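Local coordinates for Hia (Adhesin) (Haemophilus influenzae, PDB 3EMF), which acts as a trimeric autotransporter adhesin of the bacterial outer membrane, this piece being a binding domain that probably attaches the bacterium to host cells, at the interface of chains A and B. Residues are numbered along the deposited sequence; one frame, centred on the assembly and turned at random. Chains: chain A/B, Hia (Adhesin).

Contact 1: the interface of chains A and B. Residues chain A 7, 9, 41, 52-54, 56-57; chain B 60, 64.
The guanidinium of B:Arg64 is met edge-on by chain A: the carbonyl carbons of A:Leu41, A:Val52 and A:Glu53 and the backbone nitrogen of A:Asp54 lie in its plane. One face carries a methyl of its own chain, B:Val60 CG1, centred 3.4 Å above the plane. A:Leu41 O and A:Val52 O each accept from two nitrogens. NE and NH2 grip A:Leu41 O side-on; B:Arg64 NH2 lies 2.7 Å from A:Leu41 O, in the carbonyl plane, whereas NE stands above it. NH1 and NH2 take A:Val52 O end-on, NH2 of B:Arg64 at 2.8 Å from it. B:Arg64 NH1 also forms a salt bridge to A:Asp54 OD1 at 2.8 Å, on the anti side but tilted out of the carboxylate plane, which is turned 48° from the guanidinium. Two carbonyls and a carboxylate thus fix the group's rotation, and the carboxylate would offset its likely positive charge. The arginine gets there with its chain extended from CG to NE (chi2 -175°). Beside it, at the start of helix 60-63, B:Val60 N donates to A:Thr56 O at 2.7 Å. B:Val60 CG2 packs on A:Thr56 CB, A:Val52 CG1 and, tip to tip, A:Leu9 CD1 at 3.9 Å. A:Asn7 ND2, also tip to tip with this methyl, ties to A:Ala57 O at 2.9 Å, bracing the chain A loop. The site pins loops of one subunit to the neighbour's helix 60-63 and the arginine that follows, and is likely to contribute to holding the trimer together.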
# COMPACT_ATOMS: atom_id res chain seq x y z
N ASN A 7 -14.00 16.42 -2.60
CA ASN A 7 -13.54 16.92 -1.32
C ASN A 7 -12.31 17.80 -1.52
O ASN A 7 -11.88 17.99 -2.66
CB ASN A 7 -13.32 15.78 -0.29
CG ASN A 7 -12.25 14.80 -0.71
OD1 ASN A 7 -11.25 15.19 -1.31
ND2 ASN A 7 -12.45 13.52 -0.38
N LEU A 9 -9.16 17.55 -0.28
CA LEU A 9 -7.84 16.94 -0.16
C LEU A 9 -6.89 17.33 -1.29
O LEU A 9 -7.25 17.29 -2.48
CB LEU A 9 -7.94 15.41 -0.13
CG LEU A 9 -8.64 14.79 1.07
CD1 LEU A 9 -8.86 13.27 0.85
CD2 LEU A 9 -7.86 15.06 2.36
N LEU A 41 -3.15 13.35 3.32
CA LEU A 41 -4.26 13.07 4.21
C LEU A 41 -4.19 13.87 5.50
O LEU A 41 -5.19 14.06 6.19
CB LEU A 41 -4.33 11.56 4.51
CG LEU A 41 -4.94 10.71 3.40
CD1 LEU A 41 -4.87 9.23 3.76
CD2 LEU A 41 -6.37 11.13 3.11
N VAL A 52 -9.72 18.53 6.10
CA VAL A 52 -10.76 17.61 5.68
C VAL A 52 -11.01 16.61 6.79
O VAL A 52 -10.13 15.81 7.12
CB VAL A 52 -10.40 16.89 4.35
CG1 VAL A 52 -11.52 15.95 3.93
CG2 VAL A 52 -10.11 17.92 3.24
N GLU A 53 -12.20 16.67 7.38
CA GLU A 53 -12.56 15.85 8.51
C GLU A 53 -12.70 14.37 8.15
O GLU A 53 -12.98 14.01 7.01
CB GLU A 53 -13.88 16.34 9.11
CG GLU A 53 -13.75 17.58 9.99
CD GLU A 53 -13.53 18.88 9.19
OE1 GLU A 53 -13.72 18.87 7.95
OE2 GLU A 53 -13.17 19.90 9.83
N ASP A 54 -12.52 13.52 9.15
CA ASP A 54 -12.71 12.07 8.96
C ASP A 54 -14.02 11.70 8.25
O ASP A 54 -14.00 10.88 7.34
CB ASP A 54 -12.66 11.35 10.32
CG ASP A 54 -11.23 11.16 10.84
OD1 ASP A 54 -10.25 11.36 10.07
OD2 ASP A 54 -11.07 10.78 12.02
N THR A 56 -15.85 12.57 5.90
CA THR A 56 -16.00 13.17 4.59
C THR A 56 -15.97 12.03 3.60
O THR A 56 -15.23 11.06 3.79
CB THR A 56 -14.83 14.12 4.31
OG1 THR A 56 -14.77 15.12 5.34
CG2 THR A 56 -14.97 14.80 2.94
N ALA A 57 -16.80 12.12 2.56
CA ALA A 57 -16.79 11.15 1.48
C ALA A 57 -15.41 11.07 0.84
O ALA A 57 -14.83 12.09 0.48
CB ALA A 57 -17.82 11.52 0.43
N VAL B 60 -12.98 9.59 4.29
CA VAL B 60 -11.59 10.00 4.35
C VAL B 60 -10.93 9.42 5.62
O VAL B 60 -9.76 9.04 5.61
CB VAL B 60 -11.48 11.53 4.35
CG1 VAL B 60 -10.08 11.97 4.75
CG2 VAL B 60 -11.89 12.10 2.96
N ARG B 64 -7.40 7.09 6.18
CA ARG B 64 -6.37 7.35 7.17
C ARG B 64 -6.01 6.10 7.97
O ARG B 64 -5.03 6.10 8.70
CB ARG B 64 -6.79 8.50 8.09
CG ARG B 64 -7.06 9.79 7.31
CD ARG B 64 -7.37 10.99 8.23
NE ARG B 64 -7.21 12.23 7.48
CZ ARG B 64 -8.13 13.18 7.39
NH1 ARG B 64 -9.28 13.08 8.04
NH2 ARG B 64 -7.87 14.26 6.67

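Contact 2: the interface of chains A and B. Residues chain A 70, 72-73, 80, 82; chain B 91-92, 100-103, 111.
This is a parallel strand-to-strand junction between subunits of the trimeric adhesin, in its Trp-ring domain: strand 67-74 of chain A runs beside strand 89-94 of chain B, with A:Ser72 bridged to B:Phe92, so that beta structure continues from one chain to the next. A:Lys73 N donates to B:Phe92 O at 3.0 Å, and B:Leu91 CD1 rests against the same stretch, near A:Ser72 CA and A:Lys73 CB. Turned the other way, the A:Ser72 side chain faces strand 99-105 of chain B and meets B:Ser102 hydroxyl to hydroxyl, OG to OG at 2.8 Å; which one donates is not decided. Both hydroxyls sit between their own backbone N and carbonyl carbon (chi1 64° in each), a matching choice that brings the two oxygens together. The A:Ser72 methylene packs on B:Val100 CG2 at 3.9 Å, giving the polar pair an apolar flank. From the side of B:Ser102 OG away from A:Ser72 comes the amide of A:Gln82, in strand 80-85: its NE2 lies 3.3 Å from B:Ser102 OG, a close polar approach rather than an assigned bond. Its chain reaches there through a bend at chi2 (98°). Two residues earlier in strand 67-74, A:Leu70 sits between two partners. A:Leu70 CD1 approaches the B:Phe92 ring at its CD2 and CE2 atoms, 3.4 Å from B:Phe92 CE2, the two side chains meeting at a slant, and also touches the B:Ile111 CD1 methyl. A:Leu70 CD2 meets B:Ile111 CD1 tip to tip at 3.8 Å, with A:Leu70 CG equally near that methyl. Residues from three chain B strands, 89-94, 99-105 and 108-114, therefore contact A:Leu70 and A:Ser72, alternate side chains of strand 67-74. The bridge and backbone bond fit a parallel register, and the leucine and serine contacts are likely to contribute to holding neighbouring subunits of the trimer together.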
# COMPACT_ATOMS: atom_id res chain seq x y z
N LEU A 70 8.86 3.91 -1.85
CA LEU A 70 9.85 2.86 -1.83
C LEU A 70 11.21 3.44 -2.20
O LEU A 70 11.35 4.09 -3.24
CB LEU A 70 9.45 1.78 -2.82
CG LEU A 70 10.51 0.73 -3.16
CD1 LEU A 70 10.74 -0.21 -2.00
CD2 LEU A 70 10.09 -0.04 -4.39
N SER A 72 15.73 3.02 -2.15
CA SER A 72 16.94 2.22 -2.01
C SER A 72 18.11 3.17 -1.88
O SER A 72 18.15 4.21 -2.54
CB SER A 72 17.17 1.33 -3.24
OG SER A 72 17.40 2.11 -4.41
N LYS A 73 19.05 2.80 -1.03
CA LYS A 73 20.23 3.62 -0.79
C LYS A 73 21.44 2.70 -0.71
O LYS A 73 21.50 1.81 0.14
CB LYS A 73 20.05 4.40 0.51
CG LYS A 73 21.29 5.09 1.03
CD LYS A 73 21.00 5.73 2.38
CE LYS A 73 22.26 6.29 3.00
NZ LYS A 73 22.92 7.30 2.13
N LYS A 80 17.36 6.74 -3.83
CA LYS A 80 16.57 6.81 -5.05
C LYS A 80 15.18 6.33 -4.65
O LYS A 80 15.05 5.34 -3.93
CB LYS A 80 17.17 5.93 -6.13
N GLN A 82 10.78 5.80 -5.41
CA GLN A 82 9.65 5.65 -6.32
C GLN A 82 8.38 5.55 -5.48
O GLN A 82 8.45 5.29 -4.27
CB GLN A 82 9.78 4.40 -7.18
CG GLN A 82 11.10 4.25 -7.91
CD GLN A 82 12.08 3.34 -7.19
OE1 GLN A 82 12.15 3.33 -5.95
NE2 GLN A 82 12.83 2.57 -7.95
N LEU B 91 12.60 2.19 3.21
CA LEU B 91 13.91 2.36 2.63
C LEU B 91 14.69 1.05 2.72
O LEU B 91 14.82 0.48 3.80
CB LEU B 91 14.66 3.46 3.37
CG LEU B 91 16.12 3.66 2.96
CD1 LEU B 91 16.22 3.89 1.45
CD2 LEU B 91 16.75 4.82 3.72
N PHE B 92 15.16 0.55 1.58
CA PHE B 92 16.02 -0.62 1.55
C PHE B 92 17.44 -0.14 1.36
O PHE B 92 17.78 0.46 0.33
CB PHE B 92 15.58 -1.59 0.43
CG PHE B 92 14.24 -2.21 0.70
CD1 PHE B 92 14.14 -3.42 1.36
CD2 PHE B 92 13.08 -1.54 0.36
CE1 PHE B 92 12.90 -3.99 1.65
CE2 PHE B 92 11.83 -2.09 0.64
CZ PHE B 92 11.75 -3.33 1.29
N VAL B 100 22.44 -2.74 -3.28
CA VAL B 100 21.00 -2.57 -3.47
C VAL B 100 20.69 -1.46 -4.48
O VAL B 100 20.87 -0.28 -4.21
CB VAL B 100 20.30 -2.22 -2.15
CG1 VAL B 100 20.87 -0.93 -1.57
CG2 VAL B 100 18.80 -2.10 -2.35
N THR B 101 20.21 -1.85 -5.66
CA THR B 101 19.88 -0.89 -6.71
C THR B 101 18.41 -1.00 -7.10
O THR B 101 17.79 -2.03 -6.89
CB THR B 101 20.77 -1.10 -7.94
OG1 THR B 101 20.42 -2.33 -8.59
CG2 THR B 101 22.25 -1.16 -7.54
N SER B 102 17.84 0.06 -7.65
CA SER B 102 16.43 0.02 -8.02
C SER B 102 16.10 0.67 -9.36
O SER B 102 16.65 1.70 -9.71
CB SER B 102 15.56 0.63 -6.91
OG SER B 102 15.83 2.00 -6.73
N THR B 103 15.21 0.03 -10.10
CA THR B 103 14.70 0.58 -11.34
C THR B 103 13.19 0.68 -11.21
O THR B 103 12.59 0.08 -10.31
CB THR B 103 15.06 -0.28 -12.55
OG1 THR B 103 14.32 0.18 -13.69
CG2 THR B 103 14.74 -1.75 -12.29
N ILE B 111 13.77 -3.75 -6.83
CA ILE B 111 14.90 -3.60 -5.94
C ILE B 111 15.81 -4.81 -6.15
O ILE B 111 15.43 -5.94 -5.87
CB ILE B 111 14.48 -3.51 -4.47
CG1 ILE B 111 13.30 -2.56 -4.29
CG2 ILE B 111 15.64 -3.06 -3.62
CD1 ILE B 111 13.69 -1.10 -4.23

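The centres of contact 1 and contact 2 lie about 31 Å apart, and they share no residue. Both join chains A and B: contact 1 uses chain A loops with the beginning of helix 60-63 in chain B and the arginine just after it, whereas contact 2 uses strands from both chains. Within one chain, helix 60-63 precedes strand 67-74 by a few residues, so each subunit presents its helix to one neighbour and this strand to the other. Fastening the same pair of subunits at two well-separated places should limit hinging and twisting between them, keeping the binding domain's surface in shape.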